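Local atomic coordinates of hyaluronidase (Thermobaculum terrenum, PDB entry 5DIY), a protein that probably removes O-linked N-acetylglucosamine from modified proteins as a family 84 glycoside hydrolase, present here as a variant changed at the predicted proton-donor position. Residues C[84-92]-C[125-134]; C[18-29]-C[258-269]. All coordinates share one frame; numbering follows the deposited sequence.

Both contacts belong to the eight-stranded beta/alpha barrel of the catalytic region. Contact 1 joins the loops that follow strands 77-82 and 113-117, third and fourth in the barrel, whereas contact 2 joins helix 20-32 to the first half of helix 262-277; these follow the first and eighth strands, neighbours in the closed barrel. Their centres lie 37 Å apart and their nearest atoms about 17 Å, so they do not touch. Each reaches toward the sugar site: the side chain of Leu86 is about 6 Å from that of Asn120, the engineered residue at the predicted proton-donor position, and about 11 Å from the bound NAG; the side chain of Pro258 comes closer, about 8 Å from the sugar.

Contact 1: C[84-92]-C[125-134]; sequences PGLSLVYSS and LIHEEDRNSY
Asp130 swings its carboxylate toward Ser91 with CG anti to its own carbonyl carbon (chi1 -70°), while Ser91 holds OG between its backbone N and carbonyl carbon (chi1 60°), which puts the hydroxyl against the acid. The two residues tie together neighbouring beta-alpha loops of the TIM barrel, those after strands 77-82 and 113-117. Aspartate suits the place because its short arm, fixed on helix 128-133, offers two oxygens to consecutive amides of the type I turn Val89 to Ser92. Asp130 OD2 accepts from Tyr90 N at 2.9 Å. Asp130 OD1 takes two bonds, from Ser91 N at 2.8 Å (N-H...O angle 161°) and from Ser91 OG at 2.7 Å. Both amides come from the syn side but tilted out of the carboxylate plane, whereas the hydroxyl arrives almost head-on to the C-O bond. Three donors on one carboxylate probably help to keep it ionised.

Val89 forks over the helix start. Its CG2 methyl sits squarely over the His127 ring, 3.6 Å from the centroid, in a CH-pi contact, and Ile126 CG2 covers the opposite face; Val89 CG1 meets Glu129 CG at 3.4 Å. With the imidazole held between these aliphatic groups, His127 NE2 gives a weak hydrogen bond to Ser87 O, 3.2 Å. A flat residue with an N-H at its rim can do both jobs.

At the far end, Tyr134 lays its phenol beside the Ser91 backbone, and the hydroxyl bonds to Asp143 of helix 137-153. The Tyr90 ring turns its edge to Asp130 OD2 and touches Leu125 CD2 with CD2. Nearer the sugar site, the Ile126 side chain ends with its CD1 methyl 3.4 Å from Leu86 O.

Contact 2: C[18-29]-C[258-269]; sequences WEHQERLDMFEF and PMALPEASKLPL
Two CH-pi contacts link the segments. Trp18, just ahead of helix 20-29, meets Pro262 at the start of helix 262-269, while Phe29 and Lys266 join the helices themselves, whose axes run nearly parallel (21°) and 11.0 Å apart. Pro262 CB lies over one face of the indole, 3.8 Å from the centroid of the five-membered ring. A proline serves well in the first turn of a helix, where it lacks an amide hydrogen but needs none, and its puckered ring slides past the indole in the opposite direction. Phe29 has CG trans to its backbone N (chi1 171°), which carries the ring across to Lys266; there the lysine CG stands almost over the ring centre, 4.0 Å from the centroid.

Apolar packing fills in around these rings. Pro258 CG presses on the six-membered part of Trp18, 3.3 Å from CZ2. Met26, a flexible chain bent at chi2 and chi3, folds its CE methyl to 4.0 Å from Pro262 CB, while Leu269 CB packs against Phe29 CE2.

One hydrogen bond crosses between the segments' loops: Trp18 NE1 donates to Met259 O at 3.1 Å, meeting a lone pair in the carbonyl plane, with an N-H...O angle of 146°. It helps to fix the rotation of the indole, together with Pro262 on its face.

Charge pairing completes the set. Lys266, extended along the phenylalanine face, brings NZ to the syn lone pair of Asp25 OD2 at 2.6 Å and to Glu263 OE1 at 3.0 Å; the ammonium probably eases the acids' mutual repulsion. Lysine fits here because its methylenes lie on the ring while its NZ bridges two acids.

Helix 20-32 follows the first strand, 6-11, and helix 262-277 the eighth, 251-256, so this interface lies at the closure of a TIM barrel, beside Asn257, which binds N-acetyl-D-glucosamine.

Contact 1: C[84-92]-C[125-134]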
loop_
_atom_site.group_PDB
_atom_site.type_symbol
_atom_site.label_atom_id
_atom_site.label_comp_id
_atom_site.label_asym_id
_atom_site.label_seq_id
_atom_site.Cartn_x
_atom_site.Cartn_y
_atom_site.Cartn_z
ATOM N N PRO C 84 -12.550 1.095 -19.650
ATOM C CA PRO C 84 -13.084 0.341 -20.782
ATOM C C PRO C 84 -12.056 -0.416 -21.632
ATOM O O PRO C 84 -12.447 -1.101 -22.585
ATOM C CB PRO C 84 -13.724 1.445 -21.625
ATOM C CG PRO C 84 -12.784 2.589 -21.452
ATOM C CD PRO C 84 -12.261 2.493 -20.039
ATOM N N GLY C 85 -10.774 -0.325 -21.275
ATOM C CA GLY C 85 -9.684 -0.740 -22.151
ATOM C C GLY C 85 -9.478 -2.228 -22.388
ATOM O O GLY C 85 -8.690 -2.592 -23.261
ATOM N N LEU C 86 -10.153 -3.089 -21.627
ATOM C CA LEU C 86 -10.055 -4.537 -21.856
ATOM C C LEU C 86 -10.794 -4.964 -23.118
ATOM O O LEU C 86 -10.382 -5.921 -23.766
ATOM C CB LEU C 86 -10.589 -5.341 -20.662
ATOM C CG LEU C 86 -9.902 -5.147 -19.313
ATOM C CD1 LEU C 86 -10.696 -5.844 -18.217
ATOM C CD2 LEU C 86 -8.473 -5.666 -19.359
ATOM N N SER C 87 -11.884 -4.270 -23.449
ATOM C CA SER C 87 -12.721 -4.620 -24.613
ATOM C C SER C 87 -13.143 -3.453 -25.528
ATOM O O SER C 87 -13.872 -3.680 -26.488
ATOM C CB SER C 87 -13.967 -5.360 -24.123
ATOM O OG SER C 87 -14.722 -4.547 -23.241
ATOM N N LEU C 88 -12.681 -2.229 -25.271
ATOM C CA LEU C 88 -13.102 -1.071 -26.072
ATOM C C LEU C 88 -12.608 -1.171 -27.511
ATOM O O LEU C 88 -11.439 -1.461 -27.748
ATOM C CB LEU C 88 -12.588 0.244 -25.464
ATOM C CG LEU C 88 -12.760 1.554 -26.247
ATOM C CD1 LEU C 88 -14.229 1.837 -26.507
ATOM C CD2 LEU C 88 -12.126 2.715 -25.495
ATOM N N VAL C 89 -13.514 -0.925 -28.453
ATOM C CA VAL C 89 -13.155 -0.667 -29.844
ATOM C C VAL C 89 -13.011 0.852 -29.962
ATOM O O VAL C 89 -14.007 1.575 -30.042
ATOM C CB VAL C 89 -14.210 -1.214 -30.836
ATOM C CG1 VAL C 89 -13.674 -1.166 -32.264
ATOM C CG2 VAL C 89 -14.609 -2.638 -30.466
ATOM N N TYR C 90 -11.765 1.325 -29.950
ATOM C CA TYR C 90 -11.461 2.763 -29.932
ATOM C C TYR C 90 -12.089 3.544 -31.094
ATOM O O TYR C 90 -12.609 4.637 -30.888
ATOM C CB TYR C 90 -9.945 2.993 -29.911
ATOM C CG TYR C 90 -9.277 2.592 -28.614
ATOM C CD1 TYR C 90 -9.299 3.438 -27.507
ATOM C CD2 TYR C 90 -8.625 1.364 -28.491
ATOM C CE1 TYR C 90 -8.693 3.077 -26.318
ATOM C CE2 TYR C 90 -8.013 0.994 -27.305
ATOM C CZ TYR C 90 -8.050 1.852 -26.219
ATOM O OH TYR C 90 -7.444 1.489 -25.040
ATOM N N SER C 91 -12.052 2.968 -32.297
ATOM C CA SER C 91 -12.563 3.625 -33.514
ATOM C C SER C 91 -14.085 3.573 -33.683
ATOM O O SER C 91 -14.621 4.267 -34.551
ATOM C CB SER C 91 -11.898 3.027 -34.762
ATOM O OG SER C 91 -12.162 1.638 -34.864
ATOM N N SER C 92 -14.774 2.767 -32.872
ATOM C CA SER C 92 -16.218 2.564 -33.017
ATOM C C SER C 92 -17.014 3.724 -32.452
ATOM O O SER C 92 -16.947 4.000 -31.254
ATOM C CB SER C 92 -16.663 1.278 -32.316
ATOM O OG SER C 92 -18.077 1.204 -32.233
ATOM N N LEU C 125 -3.130 -3.036 -29.801
ATOM C CA LEU C 125 -4.542 -2.974 -30.173
ATOM C C LEU C 125 -5.139 -4.371 -30.386
ATOM O O LEU C 125 -4.618 -5.166 -31.168
ATOM C CB LEU C 125 -4.729 -2.113 -31.430
ATOM C CG LEU C 125 -4.328 -0.638 -31.286
ATOM C CD1 LEU C 125 -4.149 0.023 -32.645
ATOM C CD2 LEU C 125 -5.346 0.127 -30.451
ATOM N N ILE C 126 -6.237 -4.643 -29.684
ATOM C CA ILE C 126 -6.910 -5.946 -29.705
ATOM C C ILE C 126 -7.726 -6.148 -30.984
ATOM O O ILE C 126 -7.689 -7.229 -31.575
ATOM C CB ILE C 126 -7.823 -6.117 -28.454
ATOM C CG1 ILE C 126 -6.964 -6.165 -27.184
ATOM C CG2 ILE C 126 -8.681 -7.376 -28.544
ATOM C CD1 ILE C 126 -7.746 -6.021 -25.891
ATOM N N HIS C 127 -8.448 -5.111 -31.407
ATOM C CA HIS C 127 -9.410 -5.223 -32.502
ATOM C C HIS C 127 -8.801 -4.822 -33.847
ATOM O O HIS C 127 -8.036 -3.853 -33.929
ATOM C CB HIS C 127 -10.630 -4.356 -32.209
ATOM C CG HIS C 127 -11.254 -4.623 -30.877
ATOM N ND1 HIS C 127 -12.230 -5.578 -30.692
ATOM C CD2 HIS C 127 -11.046 -4.057 -29.665
ATOM C CE1 HIS C 127 -12.597 -5.590 -29.423
ATOM N NE2 HIS C 127 -11.894 -4.676 -28.778
ATOM N N GLU C 128 -9.160 -5.571 -34.894
ATOM C CA GLU C 128 -8.669 -5.334 -36.263
ATOM C C GLU C 128 -9.057 -3.950 -36.799
ATOM O O GLU C 128 -8.235 -3.255 -37.399
ATOM C CB GLU C 128 -9.195 -6.429 -37.208
ATOM C CG GLU C 128 -8.645 -6.378 -38.625
ATOM N N GLU C 129 -10.314 -3.571 -36.583
ATOM C CA GLU C 129 -10.824 -2.244 -36.980
ATOM C C GLU C 129 -10.032 -1.058 -36.388
ATOM O O GLU C 129 -9.935 -0.002 -37.020
ATOM C CB GLU C 129 -12.338 -2.103 -36.698
ATOM C CG GLU C 129 -12.816 -2.489 -35.295
ATOM C CD GLU C 129 -13.261 -3.950 -35.176
ATOM O OE1 GLU C 129 -12.406 -4.853 -35.337
ATOM O OE2 GLU C 129 -14.460 -4.198 -34.913
ATOM N N ASP C 130 -9.467 -1.244 -35.193
ATOM C CA ASP C 130 -8.578 -0.248 -34.581
ATOM C C ASP C 130 -7.173 -0.270 -35.176
ATOM O O ASP C 130 -6.551 0.785 -35.314
ATOM C CB ASP C 130 -8.496 -0.443 -33.061
ATOM C CG ASP C 130 -9.785 -0.081 -32.352
ATOM O OD1 ASP C 130 -10.606 0.679 -32.906
ATOM O OD2 ASP C 130 -9.976 -0.547 -31.216
ATOM N N ARG C 131 -6.674 -1.458 -35.515
ATOM C CA ARG C 131 -5.408 -1.585 -36.261
ATOM C C ARG C 131 -5.474 -0.962 -37.664
ATOM O O ARG C 131 -4.457 -0.495 -38.174
ATOM C CB ARG C 131 -4.938 -3.052 -36.348
ATOM C CG ARG C 131 -3.727 -3.356 -35.479
ATOM C CD ARG C 131 -3.407 -4.842 -35.419
ATOM N NE ARG C 131 -4.207 -5.513 -34.389
ATOM C CZ ARG C 131 -5.208 -6.379 -34.589
ATOM N NH1 ARG C 131 -5.591 -6.765 -35.807
ATOM N NH2 ARG C 131 -5.834 -6.886 -33.531
ATOM N N ASN C 132 -6.657 -0.973 -38.279
ATOM C CA ASN C 132 -6.891 -0.280 -39.558
ATOM C C ASN C 132 -7.003 1.240 -39.407
ATOM O O ASN C 132 -6.670 1.980 -40.336
ATOM C CB ASN C 132 -8.154 -0.818 -40.244
ATOM C CG ASN C 132 -8.062 -2.302 -40.582
ATOM O OD1 ASN C 132 -6.973 -2.883 -40.631
ATOM N ND2 ASN C 132 -9.211 -2.927 -40.811
ATOM N N SER C 133 -7.473 1.700 -38.247
ATOM C CA SER C 133 -7.668 3.126 -37.975
ATOM C C SER C 133 -6.469 3.838 -37.336
ATOM O O SER C 133 -6.338 5.052 -37.501
ATOM C CB SER C 133 -8.891 3.319 -37.080
ATOM O OG SER C 133 -10.017 2.652 -37.614
ATOM N N TYR C 134 -5.618 3.108 -36.605
ATOM C CA TYR C 134 -4.513 3.717 -35.836
ATOM C C TYR C 134 -3.209 2.924 -35.949
ATOM O O TYR C 134 -3.229 1.694 -36.027
ATOM C CB TYR C 134 -4.881 3.831 -34.346
ATOM C CG TYR C 134 -6.258 4.402 -34.071
ATOM C CD1 TYR C 134 -6.521 5.762 -34.242
ATOM C CD2 TYR C 134 -7.298 3.580 -33.635
ATOM C CE1 TYR C 134 -7.783 6.284 -33.992
ATOM C CE2 TYR C 134 -8.561 4.092 -33.380
ATOM C CZ TYR C 134 -8.800 5.439 -33.560
ATOM O OH TYR C 134 -10.054 5.933 -33.309
#

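Contact 2: C[18-29]-C[258-269]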
loop_
_atom_site.group_PDB
_atom_site.type_symbol
_atom_site.label_atom_id
_atom_site.label_comp_id
_atom_site.label_asym_id
_atom_site.label_seq_id
_atom_site.Cartn_x
_atom_site.Cartn_y
_atom_site.Cartn_z
ATOM N N TRP C 18 -14.643 -0.391 -0.606
ATOM C CA TRP C 18 -15.133 0.234 0.610
ATOM C C TRP C 18 -16.664 0.214 0.659
ATOM O O TRP C 18 -17.327 0.368 -0.373
ATOM C CB TRP C 18 -14.650 1.675 0.712
ATOM C CG TRP C 18 -13.202 1.840 1.043
ATOM C CD1 TRP C 18 -12.316 0.873 1.462
ATOM C CD2 TRP C 18 -12.470 3.064 1.026
ATOM N NE1 TRP C 18 -11.083 1.425 1.686
ATOM C CE2 TRP C 18 -11.146 2.768 1.428
ATOM C CE3 TRP C 18 -12.796 4.381 0.692
ATOM C CZ2 TRP C 18 -10.159 3.746 1.522
ATOM C CZ3 TRP C 18 -11.809 5.354 0.778
ATOM C CH2 TRP C 18 -10.503 5.028 1.186
ATOM N N GLU C 19 -17.204 0.026 1.864
ATOM C CA GLU C 19 -18.646 0.095 2.108
ATOM C C GLU C 19 -19.128 1.526 1.920
ATOM O O GLU C 19 -18.357 2.484 2.087
ATOM C CB GLU C 19 -18.992 -0.329 3.544
ATOM C CG GLU C 19 -18.649 -1.761 3.920
ATOM C CD GLU C 19 -19.521 -2.805 3.250
ATOM O OE1 GLU C 19 -20.562 -2.460 2.644
ATOM O OE2 GLU C 19 -19.157 -3.995 3.331
ATOM N N HIS C 20 -20.411 1.665 1.602
ATOM C CA HIS C 20 -21.030 2.974 1.408
ATOM C C HIS C 20 -20.818 3.895 2.612
ATOM O O HIS C 20 -20.516 5.089 2.450
ATOM C CB HIS C 20 -22.531 2.820 1.102
ATOM C CG HIS C 20 -23.236 4.123 0.879
ATOM N ND1 HIS C 20 -22.980 4.930 -0.208
ATOM C CD2 HIS C 20 -24.175 4.765 1.613
ATOM C CE1 HIS C 20 -23.731 6.015 -0.134
ATOM N NE2 HIS C 20 -24.466 5.938 0.961
ATOM N N GLN C 21 -20.967 3.336 3.811
ATOM C CA GLN C 21 -20.794 4.099 5.049
ATOM C C GLN C 21 -19.338 4.526 5.299
ATOM O O GLN C 21 -19.084 5.605 5.835
ATOM C CB GLN C 21 -21.312 3.288 6.249
ATOM C CG GLN C 21 -21.433 4.085 7.538
ATOM C CD GLN C 21 -22.326 5.304 7.376
ATOM O OE1 GLN C 21 -23.429 5.210 6.818
ATOM N NE2 GLN C 21 -21.842 6.462 7.837
ATOM N N GLU C 22 -18.402 3.663 4.919
ATOM C CA GLU C 22 -16.963 3.950 5.042
ATOM C C GLU C 22 -16.551 5.106 4.127
ATOM O O GLU C 22 -15.775 5.973 4.524
ATOM C CB GLU C 22 -16.147 2.694 4.731
ATOM C CG GLU C 22 -16.349 1.592 5.760
ATOM C CD GLU C 22 -15.800 0.234 5.349
ATOM O OE1 GLU C 22 -15.669 -0.057 4.147
ATOM O OE2 GLU C 22 -15.501 -0.567 6.253
ATOM N N ARG C 23 -17.098 5.128 2.914
ATOM C CA ARG C 23 -16.889 6.249 1.985
ATOM C C ARG C 23 -17.405 7.562 2.554
ATOM O O ARG C 23 -16.695 8.565 2.523
ATOM C CB ARG C 23 -17.550 5.967 0.639
ATOM C CG ARG C 23 -16.825 4.901 -0.151
ATOM C CD ARG C 23 -17.689 4.362 -1.267
ATOM N NE ARG C 23 -16.999 3.326 -2.020
ATOM C CZ ARG C 23 -17.586 2.424 -2.803
ATOM N NH1 ARG C 23 -18.911 2.394 -2.959
ATOM N NH2 ARG C 23 -16.841 1.528 -3.443
ATOM N N LEU C 24 -18.622 7.542 3.094
ATOM C CA LEU C 24 -19.221 8.738 3.699
ATOM C C LEU C 24 -18.383 9.236 4.876
ATOM O O LEU C 24 -18.140 10.433 5.006
ATOM C CB LEU C 24 -20.658 8.460 4.163
ATOM C CG LEU C 24 -21.689 8.183 3.064
ATOM C CD1 LEU C 24 -22.916 7.506 3.654
ATOM C CD2 LEU C 24 -22.068 9.457 2.326
ATOM N N ASP C 25 -17.956 8.298 5.721
ATOM C CA ASP C 25 -17.048 8.576 6.838
ATOM C C ASP C 25 -15.680 9.097 6.355
ATOM O O ASP C 25 -15.155 10.064 6.899
ATOM C CB ASP C 25 -16.875 7.303 7.673
ATOM C CG ASP C 25 -15.984 7.509 8.878
ATOM O OD1 ASP C 25 -16.486 7.980 9.921
ATOM O OD2 ASP C 25 -14.779 7.190 8.778
ATOM N N MET C 26 -15.111 8.463 5.331
ATOM C CA MET C 26 -13.857 8.942 4.739
ATOM C C MET C 26 -13.970 10.385 4.237
ATOM O O MET C 26 -13.018 11.152 4.374
ATOM C CB MET C 26 -13.386 8.022 3.602
ATOM C CG MET C 26 -11.957 8.276 3.126
ATOM S SD MET C 26 -10.687 8.100 4.406
ATOM C CE MET C 26 -10.722 6.337 4.693
ATOM N N PHE C 27 -15.126 10.769 3.682
ATOM C CA PHE C 27 -15.314 12.153 3.221
ATOM C C PHE C 27 -15.228 13.158 4.370
ATOM O O PHE C 27 -14.713 14.265 4.183
ATOM C CB PHE C 27 -16.633 12.341 2.452
ATOM C CG PHE C 27 -16.730 11.560 1.157
ATOM C CD1 PHE C 27 -15.602 11.043 0.506
ATOM C CD2 PHE C 27 -17.973 11.370 0.564
ATOM C CE1 PHE C 27 -15.726 10.338 -0.684
ATOM C CE2 PHE C 27 -18.100 10.664 -0.629
ATOM C CZ PHE C 27 -16.976 10.146 -1.253
ATOM N N GLU C 28 -15.714 12.772 5.550
ATOM C CA GLU C 28 -15.576 13.603 6.756
ATOM C C GLU C 28 -14.114 13.700 7.202
ATOM O O GLU C 28 -13.638 14.789 7.515
ATOM C CB GLU C 28 -16.452 13.075 7.895
ATOM C CG GLU C 28 -17.943 13.237 7.622
ATOM C CD GLU C 28 -18.840 12.520 8.619
ATOM O OE1 GLU C 28 -18.360 11.654 9.388
ATOM O OE2 GLU C 28 -20.053 12.817 8.616
ATOM N N PHE C 29 -13.409 12.568 7.221
ATOM C CA PHE C 29 -11.959 12.556 7.473
ATOM C C PHE C 29 -11.197 13.429 6.462
ATOM O O PHE C 29 -10.297 14.190 6.839
ATOM C CB PHE C 29 -11.417 11.118 7.462
ATOM C CG PHE C 29 -9.911 11.032 7.503
ATOM C CD1 PHE C 29 -9.230 11.047 8.716
ATOM C CD2 PHE C 29 -9.173 10.931 6.323
ATOM C CE1 PHE C 29 -7.842 10.972 8.751
ATOM C CE2 PHE C 29 -7.785 10.859 6.355
ATOM C CZ PHE C 29 -7.120 10.878 7.573
ATOM N N PRO C 258 -5.480 4.048 -1.349
ATOM C CA PRO C 258 -5.373 3.514 0.009
ATOM C C PRO C 258 -5.567 2.004 0.107
ATOM O O PRO C 258 -5.741 1.322 -0.902
ATOM C CB PRO C 258 -6.498 4.249 0.740
ATOM C CG PRO C 258 -7.539 4.444 -0.310
ATOM C CD PRO C 258 -6.865 4.457 -1.644
ATOM N N MET C 259 -5.529 1.488 1.330
ATOM C CA MET C 259 -5.791 0.071 1.571
ATOM C C MET C 259 -7.288 -0.201 1.520
ATOM O O MET C 259 -8.106 0.692 1.781
ATOM C CB MET C 259 -5.243 -0.357 2.939
ATOM C CG MET C 259 -3.741 -0.167 3.096
ATOM S SD MET C 259 -3.112 -0.807 4.659
ATOM C CE MET C 259 -3.510 0.553 5.744
ATOM N N ALA C 260 -7.642 -1.445 1.215
ATOM C CA ALA C 260 -9.026 -1.918 1.387
ATOM C C ALA C 260 -9.494 -1.879 2.865
ATOM O O ALA C 260 -10.678 -2.062 3.134
ATOM C CB ALA C 260 -9.182 -3.317 0.815
ATOM N N LEU C 261 -8.554 -1.691 3.798
ATOM C CA LEU C 261 -8.824 -1.327 5.195
ATOM C C LEU C 261 -8.902 0.201 5.350
ATOM O O LEU C 261 -7.860 0.861 5.448
ATOM C CB LEU C 261 -7.699 -1.870 6.094
ATOM C CG LEU C 261 -7.383 -3.360 6.012
ATOM C CD1 LEU C 261 -6.205 -3.685 6.915
ATOM C CD2 LEU C 261 -8.600 -4.186 6.381
ATOM N N PRO C 262 -10.124 0.780 5.357
ATOM C CA PRO C 262 -10.227 2.246 5.356
ATOM C C PRO C 262 -9.813 2.935 6.647
ATOM O O PRO C 262 -9.189 3.991 6.602
ATOM C CB PRO C 262 -11.724 2.501 5.103
ATOM C CG PRO C 262 -12.410 1.244 5.501
ATOM C CD PRO C 262 -11.446 0.144 5.182
ATOM N N GLU C 263 -10.193 2.364 7.785
ATOM C CA GLU C 263 -9.878 2.967 9.075
ATOM C C GLU C 263 -8.366 2.931 9.326
ATOM O O GLU C 263 -7.781 3.925 9.760
ATOM C CB GLU C 263 -10.657 2.272 10.204
ATOM C CG GLU C 263 -10.736 3.072 11.493
ATOM C CD GLU C 263 -11.553 4.344 11.381
ATOM O OE1 GLU C 263 -12.447 4.430 10.514
ATOM O OE2 GLU C 263 -11.308 5.264 12.183
ATOM N N ALA C 264 -7.735 1.801 9.017
ATOM C CA ALA C 264 -6.272 1.678 9.099
ATOM C C ALA C 264 -5.549 2.640 8.152
ATOM O O ALA C 264 -4.476 3.136 8.491
ATOM C CB ALA C 264 -5.835 0.244 8.835
ATOM N N SER C 265 -6.137 2.903 6.980
ATOM C CA SER C 265 -5.561 3.858 6.014
ATOM C C SER C 265 -5.490 5.287 6.539
ATOM O O SER C 265 -4.658 6.063 6.090
ATOM C CB SER C 265 -6.342 3.863 4.690
ATOM O OG SER C 265 -6.234 2.632 4.013
ATOM N N LYS C 266 -6.352 5.636 7.488
ATOM C CA LYS C 266 -6.391 6.998 8.020
ATOM C C LYS C 266 -5.086 7.451 8.659
ATOM O O LYS C 266 -4.797 8.648 8.661
ATOM C CB LYS C 266 -7.546 7.173 9.004
ATOM C CG LYS C 266 -8.919 7.079 8.357
ATOM C CD LYS C 266 -10.009 7.219 9.401
ATOM C CE LYS C 266 -11.397 7.068 8.801
ATOM N NZ LYS C 266 -12.427 7.352 9.845
ATOM N N LEU C 267 -4.309 6.503 9.192
ATOM C CA LEU C 267 -3.021 6.811 9.810
ATOM C C LEU C 267 -2.018 7.369 8.770
ATOM O O LEU C 267 -1.558 8.498 8.924
ATOM C CB LEU C 267 -2.476 5.597 10.595
ATOM C CG LEU C 267 -1.733 5.853 11.903
ATOM C CD1 LEU C 267 -1.197 4.529 12.437
ATOM C CD2 LEU C 267 -0.607 6.857 11.717
ATOM N N PRO C 268 -1.700 6.604 7.703
ATOM C CA PRO C 268 -0.831 7.168 6.656
ATOM C C PRO C 268 -1.466 8.287 5.834
ATOM O O PRO C 268 -0.755 9.210 5.423
ATOM C CB PRO C 268 -0.510 5.958 5.763
ATOM C CG PRO C 268 -1.585 4.978 6.040
ATOM C CD PRO C 268 -1.930 5.166 7.481
ATOM N N LEU C 269 -2.779 8.223 5.602
ATOM C CA LEU C 269 -3.486 9.306 4.892
ATOM C C LEU C 269 -3.433 10.643 5.636
ATOM O O LEU C 269 -3.325 11.701 5.000
ATOM C CB LEU C 269 -4.935 8.922 4.560
ATOM C CG LEU C 269 -5.124 7.826 3.499
ATOM C CD1 LEU C 269 -6.602 7.483 3.387
ATOM C CD2 LEU C 269 -4.550 8.227 2.146
#